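Local coordinates for protein endo-1,3-beta-glucanase (Streptomyces sioyaensis, PDB 3DGT) that probably hydrolyses internal beta-1,3 linkages of beta-glucans through the family 16 glycoside hydrolase catalytic domain contained in this chain, at residues 15-20 / 60-65; 103-108 / 267-272; 121-126 / 236-241; 144-149 / 191-196; 151-156 / 178-183. One frame throughout, in Å; residues are numbered along the deposited sequence.

Contact 1: residues 15-20 / 60-65. With MG (magnesium ion), chain B.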
# COMPACT_ATOMS: atom_id res chain seq x y z
N ASP A 15 7.15 -12.46 -3.21
CA ASP A 15 7.46 -12.18 -4.61
C ASP A 15 8.57 -11.15 -4.60
O ASP A 15 8.38 -10.02 -4.14
CB ASP A 15 6.25 -11.64 -5.38
CG ASP A 15 6.45 -11.66 -6.88
OD1 ASP A 15 7.62 -11.66 -7.35
OD2 ASP A 15 5.44 -11.68 -7.60
N ASP A 16 9.73 -11.57 -5.09
CA ASP A 16 10.90 -10.72 -5.16
C ASP A 16 11.11 -10.09 -6.54
O ASP A 16 12.13 -9.43 -6.78
CB ASP A 16 12.15 -11.50 -4.69
CG ASP A 16 12.99 -10.70 -3.70
OD1 ASP A 16 13.25 -9.52 -3.97
OD2 ASP A 16 13.41 -11.27 -2.66
N PHE A 17 10.13 -10.26 -7.44
CA PHE A 17 10.09 -9.51 -8.70
C PHE A 17 11.34 -9.70 -9.57
O PHE A 17 11.78 -8.77 -10.24
CB PHE A 17 9.79 -8.03 -8.45
CG PHE A 17 8.46 -7.79 -7.78
CD1 PHE A 17 7.28 -8.13 -8.44
CD2 PHE A 17 8.38 -7.21 -6.52
CE1 PHE A 17 6.04 -7.91 -7.84
CE2 PHE A 17 7.14 -6.98 -5.91
CZ PHE A 17 5.97 -7.34 -6.58
N ASP A 18 11.89 -10.91 -9.54
CA ASP A 18 13.00 -11.26 -10.40
C ASP A 18 12.47 -11.63 -11.78
O ASP A 18 11.34 -12.12 -11.91
CB ASP A 18 13.83 -12.40 -9.78
CG ASP A 18 14.46 -12.00 -8.46
OD1 ASP A 18 15.07 -10.90 -8.40
OD2 ASP A 18 14.33 -12.78 -7.49
N GLY A 19 13.29 -11.38 -12.78
CA GLY A 19 12.90 -11.59 -14.18
C GLY A 19 13.46 -10.49 -15.06
O GLY A 19 13.99 -9.49 -14.57
N ALA A 20 13.34 -10.66 -16.38
CA ALA A 20 14.01 -9.78 -17.32
C ALA A 20 13.43 -8.37 -17.35
O ALA A 20 12.24 -8.17 -17.13
CB ALA A 20 14.01 -10.40 -18.72
N VAL A 60 3.36 -1.10 -15.50
CA VAL A 60 3.70 -2.17 -14.56
C VAL A 60 4.68 -3.12 -15.24
O VAL A 60 4.31 -3.81 -16.18
CB VAL A 60 2.45 -2.97 -14.11
CG1 VAL A 60 2.83 -4.08 -13.11
CG2 VAL A 60 1.38 -2.05 -13.51
N SER A 61 5.93 -3.15 -14.78
CA SER A 61 6.93 -4.01 -15.42
C SER A 61 8.05 -4.34 -14.43
O SER A 61 8.09 -3.79 -13.33
CB SER A 61 7.51 -3.32 -16.66
OG SER A 61 8.42 -2.29 -16.29
N LEU A 62 8.94 -5.24 -14.81
CA LEU A 62 10.14 -5.50 -14.02
C LEU A 62 11.31 -4.70 -14.56
O LEU A 62 11.37 -4.39 -15.75
CB LEU A 62 10.48 -6.99 -14.02
CG LEU A 62 9.38 -7.98 -13.64
CD1 LEU A 62 9.95 -9.38 -13.64
CD2 LEU A 62 8.77 -7.66 -12.28
N ASP A 63 12.26 -4.38 -13.68
CA ASP A 63 13.46 -3.65 -14.11
C ASP A 63 14.64 -4.52 -14.53
O ASP A 63 15.65 -4.01 -15.03
CB ASP A 63 13.88 -2.56 -13.10
CG ASP A 63 14.41 -3.12 -11.77
OD1 ASP A 63 14.49 -4.34 -11.58
OD2 ASP A 63 14.76 -2.29 -10.91
N GLY A 64 14.52 -5.83 -14.31
CA GLY A 64 15.59 -6.77 -14.63
C GLY A 64 16.63 -6.90 -13.53
O GLY A 64 17.57 -7.70 -13.65
N ASN A 65 16.47 -6.12 -12.47
CA ASN A 65 17.43 -6.10 -11.37
C ASN A 65 16.81 -6.54 -10.06
O ASN A 65 17.38 -6.32 -9.00
CB ASN A 65 18.06 -4.71 -11.23
CG ASN A 65 18.83 -4.30 -12.48
OD1 ASN A 65 19.36 -5.13 -13.20
ND2 ASN A 65 18.90 -2.99 -12.72
MG MG B . 13.37 -8.23 -5.61
O HOH W 1 13.66 -7.89 -12.26
O HOH W 2 15.05 -9.28 -6.19
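The carbonyl oxygen of Gly19 is met by two groups: water 1 donates to Gly19 O at 2.8 Å, and Gly64 CA sends a nearly straight C-H contact to it at 3.2 Å, 167° at the hydrogen. The same water also donates to Phe17 O and weakly accepts from Gly64 N, joining the two segments where no direct N-H bond does. Leu62 packs against the 17-19 backbone beside this seam. Its CD1 methyl comes up against Asp18 O at 3.5 Å and against Gly19 CA, where a side chain would collide with it; CD2 reaches Phe17 CB at 4.0 Å, the two side chains crossing at about a right angle. An alanine in place of Leu62 would probably open a gap against the 17-19 backbone and strip Phe17 CB of this apolar neighbour. Two Asx turns shape the segments, Phe17 N bonding to Asp15 OD1 and Asn65 N to Asp63 OD1. Just ahead of Phe17, Asp16 binds the magnesium ion through both Asp16 O and Asp16 OD1, each 2.1 Å from the metal, and Asp18 OD1 accepts from the metal-bound water 2. Gly66 and Asp269 complete the protein ligands. The 15-20 loop thus leaves strand 9-15 and passes the end of strand 60-62, with the Phe17 ring resting on Leu68 of strand 68-74 and Val268 of strand 266-276.

Contact 2: residues 103-108 / 267-272. With MG (magnesium ion), chain B.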
# COMPACT_ATOMS: atom_id res chain seq x y z
N GLU A 103 5.42 -6.97 4.51
CA GLU A 103 6.55 -6.07 4.29
C GLU A 103 6.84 -5.87 2.83
O GLU A 103 6.75 -6.80 2.03
CB GLU A 103 7.78 -6.67 4.96
CG GLU A 103 9.05 -5.85 4.86
CD GLU A 103 10.13 -6.38 5.78
OE1 GLU A 103 10.00 -6.17 7.01
OE2 GLU A 103 11.08 -7.03 5.29
N ALA A 104 7.20 -4.64 2.48
CA ALA A 104 7.74 -4.36 1.15
C ALA A 104 8.98 -3.51 1.27
O ALA A 104 9.06 -2.64 2.14
CB ALA A 104 6.72 -3.67 0.27
N ARG A 105 9.95 -3.77 0.42
CA ARG A 105 11.13 -2.92 0.33
C ARG A 105 11.00 -2.18 -0.99
O ARG A 105 10.86 -2.81 -2.05
CB ARG A 105 12.41 -3.75 0.40
CG ARG A 105 13.69 -2.94 0.25
CD ARG A 105 14.90 -3.80 0.55
NE ARG A 105 16.14 -3.02 0.55
CZ ARG A 105 17.06 -3.05 -0.42
NH1 ARG A 105 16.90 -3.83 -1.50
NH2 ARG A 105 18.14 -2.29 -0.31
N LEU A 106 10.99 -0.85 -0.91
CA LEU A 106 10.68 -0.04 -2.08
C LEU A 106 11.32 1.34 -2.02
O LEU A 106 11.63 1.86 -0.92
CB LEU A 106 9.16 0.08 -2.28
CG LEU A 106 8.34 0.78 -1.19
CD1 LEU A 106 8.27 2.29 -1.42
CD2 LEU A 106 6.93 0.19 -1.09
N GLN A 107 11.49 1.93 -3.20
CA GLN A 107 11.88 3.32 -3.36
C GLN A 107 10.65 4.06 -3.85
O GLN A 107 10.04 3.67 -4.84
CB GLN A 107 12.98 3.43 -4.43
CG GLN A 107 13.43 4.87 -4.69
CD GLN A 107 14.42 4.97 -5.84
OE1 GLN A 107 14.57 4.04 -6.63
NE2 GLN A 107 15.09 6.11 -5.94
N MET A 108 10.28 5.12 -3.15
CA MET A 108 9.20 5.98 -3.62
C MET A 108 9.62 6.70 -4.90
O MET A 108 10.81 6.95 -5.11
CB MET A 108 8.83 7.00 -2.55
CG MET A 108 8.23 6.40 -1.30
SD MET A 108 7.80 7.73 -0.19
CE MET A 108 7.41 6.83 1.32
N VAL A 267 9.71 1.79 -7.16
CA VAL A 267 10.59 0.66 -7.42
C VAL A 267 10.49 -0.30 -6.24
O VAL A 267 10.92 0.03 -5.14
CB VAL A 267 12.05 1.13 -7.59
CG1 VAL A 267 12.94 -0.05 -7.97
CG2 VAL A 267 12.16 2.22 -8.66
N VAL A 268 9.91 -1.48 -6.47
CA VAL A 268 9.62 -2.42 -5.38
C VAL A 268 10.47 -3.67 -5.49
O VAL A 268 10.30 -4.46 -6.42
CB VAL A 268 8.12 -2.81 -5.37
CG1 VAL A 268 7.78 -3.65 -4.12
CG2 VAL A 268 7.22 -1.56 -5.46
N ASP A 269 11.39 -3.86 -4.55
CA ASP A 269 12.24 -5.06 -4.54
C ASP A 269 11.45 -6.32 -4.23
O ASP A 269 11.61 -7.35 -4.89
CB ASP A 269 13.38 -4.86 -3.55
CG ASP A 269 14.39 -6.00 -3.54
OD1 ASP A 269 14.38 -6.88 -4.44
OD2 ASP A 269 15.22 -6.00 -2.61
N TYR A 270 10.58 -6.25 -3.24
CA TYR A 270 9.78 -7.42 -2.87
C TYR A 270 8.57 -7.04 -2.05
O TYR A 270 8.51 -5.95 -1.47
CB TYR A 270 10.64 -8.45 -2.10
CG TYR A 270 11.11 -7.99 -0.74
CD1 TYR A 270 10.29 -8.10 0.39
CD2 TYR A 270 12.39 -7.45 -0.57
CE1 TYR A 270 10.73 -7.69 1.65
CE2 TYR A 270 12.83 -7.04 0.69
CZ TYR A 270 11.99 -7.16 1.78
OH TYR A 270 12.42 -6.75 3.03
N VAL A 271 7.62 -7.96 -2.01
CA VAL A 271 6.55 -8.00 -1.02
C VAL A 271 6.66 -9.35 -0.34
O VAL A 271 6.78 -10.37 -1.02
CB VAL A 271 5.15 -7.81 -1.64
CG1 VAL A 271 4.05 -8.08 -0.61
CG2 VAL A 271 5.01 -6.40 -2.22
N GLN A 272 6.63 -9.35 0.99
CA GLN A 272 6.80 -10.58 1.77
C GLN A 272 5.83 -10.63 2.93
O GLN A 272 5.66 -9.64 3.64
CB GLN A 272 8.23 -10.69 2.29
CG GLN A 272 8.50 -11.89 3.18
CD GLN A 272 9.92 -11.89 3.69
OE1 GLN A 272 10.21 -11.35 4.75
NE2 GLN A 272 10.81 -12.46 2.92
MG MG B . 13.37 -8.23 -5.61
O HOH W 2 15.05 -9.28 -6.19
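Glu103 to Gln107 pairs antiparallel with Val267 to Gln272, the strand directions 156° apart, and a beta bulge at Asp269 shifts the register between the Arg105-Tyr270 and Leu106-Val268 pairs. At the bulge, Asp269 O and Asp269 OD1 both bind the magnesium ion, the carbonyl O at 2.1 Å. The other carboxylate oxygen, Asp269 OD2, takes a salt bridge from Arg105 NH1 at 3.0 Å; it lies in the guanidinium plane but is met on its anti side, well out of the carboxylate plane, and it also accepts from the amino group of Ser1, so two donors grip one oxygen. Next to it, the Tyr270 ring stands over the neighbouring strand because chi1 of 66° places CG between the backbone N and carbonyl carbon. One ring face looks onto Arg105 N, 4.1 Å above its plane, while Arg105 CB presses on Tyr270 CE2 at 3.3 Å. At the ring edge, Tyr270 OH donates to Glu103 OE2 over 2.6 Å, again on the anti side and tilted out of the carboxylate plane. A phenylalanine in place of Tyr270 would probably leave Glu103 OE2 without this donor and Glu103 held mainly through OE1, which bonds to Thr194 OG1. On the opposite face of the pair, Ala104 CB meets Val271 CG2 at 4.1 Å and Leu106 CB approaches Val268. Strand 99-107 is flanked on its other side by strand 191-198, strand 266-276 by strands 9-15 and 68-74, and Ala104 and Leu106 pack on Phe123 of strand 119-127.

Contact 3: residues 121-126 / 236-241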
# COMPACT_ATOMS: atom_id res chain seq x y z
N PRO A 121 2.11 7.25 -4.27
CA PRO A 121 2.43 5.83 -4.14
C PRO A 121 1.82 5.23 -2.88
O PRO A 121 1.62 5.93 -1.87
CB PRO A 121 3.96 5.84 -4.04
CG PRO A 121 4.27 7.15 -3.38
CD PRO A 121 3.28 8.11 -4.01
N ALA A 122 1.52 3.94 -2.93
CA ALA A 122 0.93 3.25 -1.78
C ALA A 122 1.23 1.76 -1.80
O ALA A 122 1.33 1.13 -2.86
CB ALA A 122 -0.57 3.50 -1.71
N PHE A 123 1.37 1.21 -0.60
CA PHE A 123 1.53 -0.22 -0.35
C PHE A 123 0.63 -0.50 0.83
O PHE A 123 0.83 0.03 1.92
CB PHE A 123 3.00 -0.52 -0.02
CG PHE A 123 3.23 -1.82 0.71
CD1 PHE A 123 2.76 -3.03 0.21
CD2 PHE A 123 3.99 -1.84 1.88
CE1 PHE A 123 3.00 -4.23 0.88
CE2 PHE A 123 4.25 -3.03 2.54
CZ PHE A 123 3.75 -4.23 2.05
N TRP A 124 -0.39 -1.30 0.61
CA TRP A 124 -1.47 -1.38 1.59
C TRP A 124 -2.23 -2.70 1.54
O TRP A 124 -1.96 -3.57 0.70
CB TRP A 124 -2.39 -0.15 1.45
CG TRP A 124 -2.99 0.07 0.08
CD1 TRP A 124 -2.33 0.40 -1.07
CD2 TRP A 124 -4.38 0.02 -0.26
NE1 TRP A 124 -3.22 0.52 -2.12
CE2 TRP A 124 -4.49 0.32 -1.64
CE3 TRP A 124 -5.54 -0.25 0.47
CZ2 TRP A 124 -5.72 0.34 -2.31
CZ3 TRP A 124 -6.77 -0.22 -0.19
CH2 TRP A 124 -6.85 0.07 -1.57
N MET A 125 -3.15 -2.85 2.49
CA MET A 125 -3.92 -4.08 2.63
C MET A 125 -5.38 -3.74 2.80
O MET A 125 -5.72 -2.75 3.46
CB MET A 125 -3.47 -4.87 3.86
CG MET A 125 -2.04 -5.37 3.80
SD MET A 125 -1.44 -5.97 5.41
CE MET A 125 -2.42 -7.45 5.69
N LEU A 126 -6.25 -4.57 2.22
CA LEU A 126 -7.68 -4.40 2.34
C LEU A 126 -8.32 -5.73 2.76
O LEU A 126 -7.89 -6.80 2.31
CB LEU A 126 -8.23 -3.90 1.00
CG LEU A 126 -9.57 -3.19 0.87
CD1 LEU A 126 -9.80 -2.16 1.97
CD2 LEU A 126 -9.61 -2.55 -0.51
N PHE A 236 -6.62 -10.63 4.46
CA PHE A 236 -6.44 -9.40 3.70
C PHE A 236 -5.74 -9.74 2.39
O PHE A 236 -5.01 -10.73 2.31
CB PHE A 236 -5.55 -8.41 4.45
CG PHE A 236 -6.23 -7.68 5.58
CD1 PHE A 236 -6.50 -8.31 6.79
CD2 PHE A 236 -6.54 -6.33 5.46
CE1 PHE A 236 -7.11 -7.62 7.84
CE2 PHE A 236 -7.15 -5.64 6.50
CZ PHE A 236 -7.43 -6.28 7.69
N PHE A 237 -5.98 -8.92 1.37
CA PHE A 237 -5.11 -8.90 0.20
C PHE A 237 -4.21 -7.66 0.24
O PHE A 237 -4.48 -6.72 0.99
CB PHE A 237 -5.90 -9.03 -1.12
CG PHE A 237 -7.06 -8.07 -1.26
CD1 PHE A 237 -8.31 -8.39 -0.73
CD2 PHE A 237 -6.92 -6.87 -1.95
CE1 PHE A 237 -9.39 -7.51 -0.87
CE2 PHE A 237 -8.01 -5.99 -2.09
CZ PHE A 237 -9.24 -6.31 -1.55
N VAL A 238 -3.13 -7.71 -0.54
CA VAL A 238 -2.12 -6.65 -0.58
C VAL A 238 -2.24 -5.91 -1.91
O VAL A 238 -2.49 -6.53 -2.94
CB VAL A 238 -0.69 -7.25 -0.43
CG1 VAL A 238 0.39 -6.19 -0.68
CG2 VAL A 238 -0.53 -7.90 0.95
N ILE A 239 -2.06 -4.59 -1.86
CA ILE A 239 -2.15 -3.73 -3.05
C ILE A 239 -0.89 -2.87 -3.17
O ILE A 239 -0.38 -2.36 -2.17
CB ILE A 239 -3.41 -2.81 -3.00
CG1 ILE A 239 -4.70 -3.61 -2.75
CG2 ILE A 239 -3.54 -1.99 -4.28
CD1 ILE A 239 -5.11 -3.67 -1.28
N LEU A 240 -0.38 -2.74 -4.40
CA LEU A 240 0.68 -1.78 -4.75
C LEU A 240 0.15 -0.87 -5.86
O LEU A 240 -0.40 -1.36 -6.84
CB LEU A 240 1.93 -2.50 -5.26
CG LEU A 240 2.73 -3.31 -4.23
CD1 LEU A 240 3.66 -4.25 -4.97
CD2 LEU A 240 3.51 -2.40 -3.32
N ASN A 241 0.32 0.44 -5.71
CA ASN A 241 -0.10 1.36 -6.75
C ASN A 241 0.64 2.68 -6.70
O ASN A 241 1.26 3.02 -5.70
CB ASN A 241 -1.61 1.63 -6.66
CG ASN A 241 -2.00 2.33 -5.38
OD1 ASN A 241 -2.11 1.71 -4.32
ND2 ASN A 241 -2.22 3.64 -5.46
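Chi1 of Trp124 (56°) and chi1 of Asn241 (65°) both set CG between the backbone N and the carbonyl carbon, which brings the indole N-H and the amide oxygen together on one face of the sheet. Trp124 NE1 then donates to Asn241 OD1 at 2.7 Å, close to the indole plane, with the amide turned 83° to the ring, a bond likely to restrain both groups together with the packing on the indole. Ile239 supports the indole from one face: its CB stands 3.7 Å from the centroid of the Trp124 five-membered ring, and its CG2 is pressed to within 3.3 Å of Trp124 NE1. Strands 119-127 and 236-244 run antiparallel here, with paired backbone bonds at Ala122-Asn241, Trp124-Ile239 and Leu126-Phe237; they are neighbours in the jelly-roll beta-sandwich of family 16, close to the centre of the domain, and Trp124 packs on Glu142 and Asp144 of the next strand. Farther along this face, Leu126 CB lies off-centre on the Phe237 ring, 4.1 Å from its centroid, and Arg131 adds a cation-pi contact to that ring. On the other face the side chains that meet are apolar. Val238 CG1 meets the Phe123 ring at its edge, 3.6 Å from CE1, and Leu240 CD2 comes to 3.7 Å from Phe123 CD1. Met125, bent at its last torsion, brings its CE methyl to 3.5 Å from Phe236 CB, while the Phe236 ring also meets Trp197 steeply.

Contact 4: residues 144-149 / 191-196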
# COMPACT_ATOMS: atom_id res chain seq x y z
N ASP A 144 -2.88 0.67 5.79
CA ASP A 144 -2.01 1.39 4.89
C ASP A 144 -0.60 1.34 5.45
O ASP A 144 -0.30 2.01 6.44
CB ASP A 144 -2.50 2.83 4.72
CG ASP A 144 -3.86 2.89 4.08
OD1 ASP A 144 -4.11 2.13 3.12
OD2 ASP A 144 -4.69 3.72 4.51
N ILE A 145 0.24 0.51 4.85
CA ILE A 145 1.59 0.26 5.38
C ILE A 145 2.58 1.35 4.95
O ILE A 145 3.48 1.74 5.71
CB ILE A 145 2.09 -1.14 4.98
CG1 ILE A 145 1.03 -2.20 5.31
CG2 ILE A 145 3.44 -1.47 5.65
CD1 ILE A 145 1.39 -3.60 4.80
N MET A 146 2.41 1.83 3.72
CA MET A 146 3.12 3.00 3.24
C MET A 146 2.20 3.79 2.32
O MET A 146 1.64 3.24 1.37
CB MET A 146 4.39 2.59 2.48
CG MET A 146 5.24 3.76 1.92
SD MET A 146 4.57 4.67 0.47
CE MET A 146 4.51 3.36 -0.75
N GLU A 147 2.03 5.08 2.61
CA GLU A 147 1.50 6.04 1.66
C GLU A 147 2.42 7.24 1.67
O GLU A 147 3.08 7.52 2.67
CB GLU A 147 0.09 6.50 2.01
CG GLU A 147 -0.98 5.46 1.84
CD GLU A 147 -2.33 6.03 2.16
OE1 GLU A 147 -2.64 6.15 3.36
OE2 GLU A 147 -3.07 6.39 1.23
N ASN A 148 2.44 7.95 0.55
CA ASN A 148 3.20 9.18 0.43
C ASN A 148 2.55 10.07 -0.61
O ASN A 148 1.87 9.58 -1.52
CB ASN A 148 4.65 8.86 0.03
CG ASN A 148 5.42 10.10 -0.38
OD1 ASN A 148 5.57 10.39 -1.56
ND2 ASN A 148 5.91 10.86 0.62
N VAL A 149 2.77 11.37 -0.48
CA VAL A 149 2.35 12.31 -1.52
C VAL A 149 3.42 13.35 -1.77
O VAL A 149 4.24 13.63 -0.89
CB VAL A 149 0.99 13.01 -1.20
CG1 VAL A 149 -0.16 12.02 -1.18
CG2 VAL A 149 1.06 13.79 0.14
N HIS A 191 13.76 1.58 1.07
CA HIS A 191 13.44 1.49 2.48
C HIS A 191 12.48 0.34 2.67
O HIS A 191 11.86 -0.11 1.70
CB HIS A 191 12.82 2.80 2.98
CG HIS A 191 13.81 3.91 3.06
ND1 HIS A 191 14.10 4.76 2.01
CD2 HIS A 191 14.62 4.29 4.08
CE1 HIS A 191 15.03 5.62 2.39
NE2 HIS A 191 15.36 5.36 3.65
N THR A 192 12.39 -0.16 3.89
CA THR A 192 11.54 -1.30 4.20
C THR A 192 10.35 -0.81 5.01
O THR A 192 10.52 -0.11 6.01
CB THR A 192 12.36 -2.36 4.99
OG1 THR A 192 13.51 -2.71 4.21
CG2 THR A 192 11.57 -3.60 5.28
N TYR A 193 9.14 -1.18 4.57
CA TYR A 193 7.89 -0.76 5.21
C TYR A 193 7.18 -2.00 5.68
O TYR A 193 6.91 -2.90 4.89
CB TYR A 193 7.03 0.02 4.20
CG TYR A 193 7.76 1.24 3.67
CD1 TYR A 193 8.57 1.15 2.53
CD2 TYR A 193 7.66 2.47 4.30
CE1 TYR A 193 9.26 2.25 2.06
CE2 TYR A 193 8.34 3.57 3.83
CZ TYR A 193 9.13 3.46 2.71
OH TYR A 193 9.79 4.57 2.26
N THR A 194 6.86 -2.04 6.97
CA THR A 194 6.42 -3.29 7.61
C THR A 194 5.21 -3.07 8.50
O THR A 194 5.12 -2.08 9.23
CB THR A 194 7.56 -3.88 8.48
OG1 THR A 194 8.76 -3.95 7.71
CG2 THR A 194 7.21 -5.29 8.98
N MET A 195 4.28 -4.01 8.42
CA MET A 195 3.13 -4.07 9.32
C MET A 195 3.25 -5.38 10.09
O MET A 195 3.33 -6.45 9.47
CB MET A 195 1.85 -4.04 8.49
CG MET A 195 0.54 -3.97 9.27
SD MET A 195 0.06 -5.50 10.12
CE MET A 195 -0.02 -6.66 8.77
N GLU A 196 3.31 -5.29 11.42
CA GLU A 196 3.21 -6.47 12.26
C GLU A 196 1.84 -6.52 12.94
O GLU A 196 1.43 -5.58 13.61
CB GLU A 196 4.34 -6.55 13.30
CG GLU A 196 4.18 -7.75 14.23
CD GLU A 196 5.27 -7.84 15.28
OE1 GLU A 196 6.41 -8.18 14.92
OE2 GLU A 196 4.97 -7.61 16.46
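One face of the Tyr193 ring carries the Met146 side chain, whose CG sits 3.7 Å from the ring centroid and only 17° off the normal, a CH-pi contact; Cys181, Leu106 and Thr155 are further neighbours of this tyrosine. This is core packing between the two layers of the family 16 beta-sandwich, at a bulged strand: Ile145 and Met146 both face Phe123, forming a classic beta bulge. CG anti to the backbone N (chi1 180°) sets Met146 over the ring, and the bends at chi2 and chi3 then lead the sulfur away from it. Met146 SD still lies 5.3 Å from the same centroid, which makes the pair a Met-aromatic contact as well. The bulge falls within the Glu-x-Asp-x-x-Glu sequence that includes Asp144 and Glu147, the signature that in family 16 relatives bears the catalytic carboxylates; the contact is on the core side of that strand, facing strand 191-198 without a direct polar bond. Ile145 makes the second half of the join. Its CG2 methyl rests on the backbone of strand 191-198, 3.7 Å from Thr194 N, and beside Tyr193 CB at 4.1 Å. Its other branch crosses Met195 at about a right angle, putting Ile145 CD1 3.7 Å from Met195 CB.

Contact 5: residues 151-156 / 178-183. Unlike the reference sequence in segment 178-183: Ser178 (reference Leu).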
# COMPACT_ATOMS: atom_id res chain seq x y z
N GLY A 151 6.17 13.75 -3.35
CA GLY A 151 7.61 13.50 -3.24
C GLY A 151 8.24 13.97 -1.95
O GLY A 151 9.46 14.20 -1.88
N LEU A 152 7.42 14.09 -0.90
CA LEU A 152 7.92 14.52 0.40
C LEU A 152 8.66 13.39 1.10
O LEU A 152 8.30 12.22 0.98
CB LEU A 152 6.76 15.00 1.28
CG LEU A 152 6.08 16.30 0.88
CD1 LEU A 152 4.74 16.47 1.58
CD2 LEU A 152 6.97 17.50 1.19
N ASN A 153 9.71 13.75 1.86
CA ASN A 153 10.47 12.76 2.63
C ASN A 153 9.73 12.33 3.89
O ASN A 153 10.14 12.65 5.02
CB ASN A 153 11.86 13.28 2.98
CG ASN A 153 12.67 12.28 3.78
OD1 ASN A 153 12.50 11.06 3.64
ND2 ASN A 153 13.58 12.78 4.61
N LYS A 154 8.64 11.59 3.69
CA LYS A 154 7.96 10.95 4.81
C LYS A 154 7.03 9.86 4.34
O LYS A 154 6.57 9.85 3.18
CB LYS A 154 7.23 11.95 5.71
CG LYS A 154 6.54 13.12 5.01
CD LYS A 154 5.83 13.99 6.06
CE LYS A 154 5.29 15.28 5.48
NZ LYS A 154 4.77 16.17 6.58
N THR A 155 6.82 8.90 5.24
CA THR A 155 5.89 7.82 5.03
C THR A 155 4.74 7.95 6.02
O THR A 155 4.94 8.33 7.18
CB THR A 155 6.57 6.44 5.14
OG1 THR A 155 5.57 5.42 5.06
CG2 THR A 155 7.37 6.30 6.44
N TRP A 156 3.53 7.69 5.53
CA TRP A 156 2.34 7.61 6.37
C TRP A 156 1.90 6.16 6.50
O TRP A 156 1.89 5.42 5.51
CB TRP A 156 1.18 8.39 5.72
CG TRP A 156 1.20 9.91 5.80
CD1 TRP A 156 0.46 10.68 6.64
CD2 TRP A 156 1.94 10.82 4.96
NE1 TRP A 156 0.70 12.02 6.39
CE2 TRP A 156 1.60 12.13 5.37
CE3 TRP A 156 2.85 10.65 3.90
CZ2 TRP A 156 2.14 13.27 4.76
CZ3 TRP A 156 3.38 11.79 3.28
CH2 TRP A 156 3.03 13.08 3.72
N SER A 178 2.83 9.88 10.45
CA SER A 178 3.85 10.00 9.42
C SER A 178 5.19 10.20 10.10
O SER A 178 5.26 10.66 11.25
CB SER A 178 3.54 11.18 8.50
OG SER A 178 3.42 12.38 9.25
N THR A 179 6.25 9.83 9.39
CA THR A 179 7.62 10.07 9.87
C THR A 179 8.57 10.09 8.68
O THR A 179 8.28 9.47 7.65
CB THR A 179 8.03 8.99 10.91
OG1 THR A 179 9.16 9.44 11.66
CG2 THR A 179 8.35 7.66 10.24
N ALA A 180 9.69 10.79 8.81
CA ALA A 180 10.71 10.80 7.77
C ALA A 180 11.35 9.42 7.65
O ALA A 180 11.44 8.67 8.63
CB ALA A 180 11.77 11.85 8.10
N CYS A 181 11.80 9.07 6.45
CA CYS A 181 12.56 7.83 6.32
C CYS A 181 13.88 7.98 7.06
O CYS A 181 14.54 9.01 6.96
CB CYS A 181 12.80 7.46 4.87
SG CYS A 181 11.35 6.74 4.08
N PRO A 182 14.25 6.96 7.86
CA PRO A 182 15.56 6.98 8.49
C PRO A 182 16.73 7.02 7.49
O PRO A 182 16.67 6.38 6.42
CB PRO A 182 15.59 5.67 9.28
CG PRO A 182 14.15 5.35 9.53
CD PRO A 182 13.46 5.79 8.28
N ASN A 183 17.75 7.80 7.85
CA ASN A 183 19.06 7.85 7.18
C ASN A 183 19.11 8.57 5.85
O ASN A 183 19.96 9.45 5.64
CB ASN A 183 19.67 6.46 7.00
CG ASN A 183 19.87 5.74 8.30
OD1 ASN A 183 20.57 6.23 9.19
ND2 ASN A 183 19.26 4.57 8.42
O HOH W 3 15.71 11.20 5.87
O HOH W 4 2.58 14.78 7.77
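A short antiparallel ladder between the start of strand 155-160 and the end of strand 175-179 holds this contact, just before the chain runs into the Cys181-Cys186 disulfide loop. Thr155 and Thr179 form its hydrogen-bonded pair: Thr155 N donates to Thr179 O at 2.9 Å and Thr179 N to Thr155 O at 3.0 Å, and their side chains lie side by side, pointing the same way. Thr155 OG1 is hydrogen-bonded to Tyr215 OH. In the adjoining non-hydrogen-bonded pair, Ser178 CB sits squarely over the five-membered ring of Trp156, 3.6 Å from its centroid and 7° off the normal; Phe248 and Phe252 meet that indole edge-to-face. Ser178 OG is linked by water 4 to Lys154 NZ, each 2.9 Å from the water. Beyond the ladder the segments part, bridged by Asn153, whose CG, anti to the backbone N, carries ND2 to water 3, which donates in turn to Cys181 O at 2.7 Å. Asn153 OD1 accepts from Cys186 N, tying the residue to the disulfide loop. Ala180 CA adds a C-H contact to Asn153 O at 3.4 Å. Asn153 centres an inverse gamma turn, and the whole is an antiparallel strand pair giving way to a turn on one segment and a disulfide-closed loop on the other.

The five contacts step across the beta-sandwich of the family 16 domain. Contact 1 closes first along the chain; the long-range pairing of contact 2 then encloses the rest, contact 3 enclosing 4 and 5, and contact 4 enclosing 5. Contacts 1 and 2, with centres 11 Å apart, share the magnesium ion and water 2, so the metal ties an early loop to strand 266-276. Contact 3 joins strands at the middle, and contact 4 lies about 9 Å, centre to centre, from both it and contact 2: strand 146-147 borders 119-127, while 191-198 borders 99-107. The centre of contact 5 is 10 Å from that of contact 4 and about 25 Å from that of contact 1, putting metal site and disulfide loop at separate ends of the series.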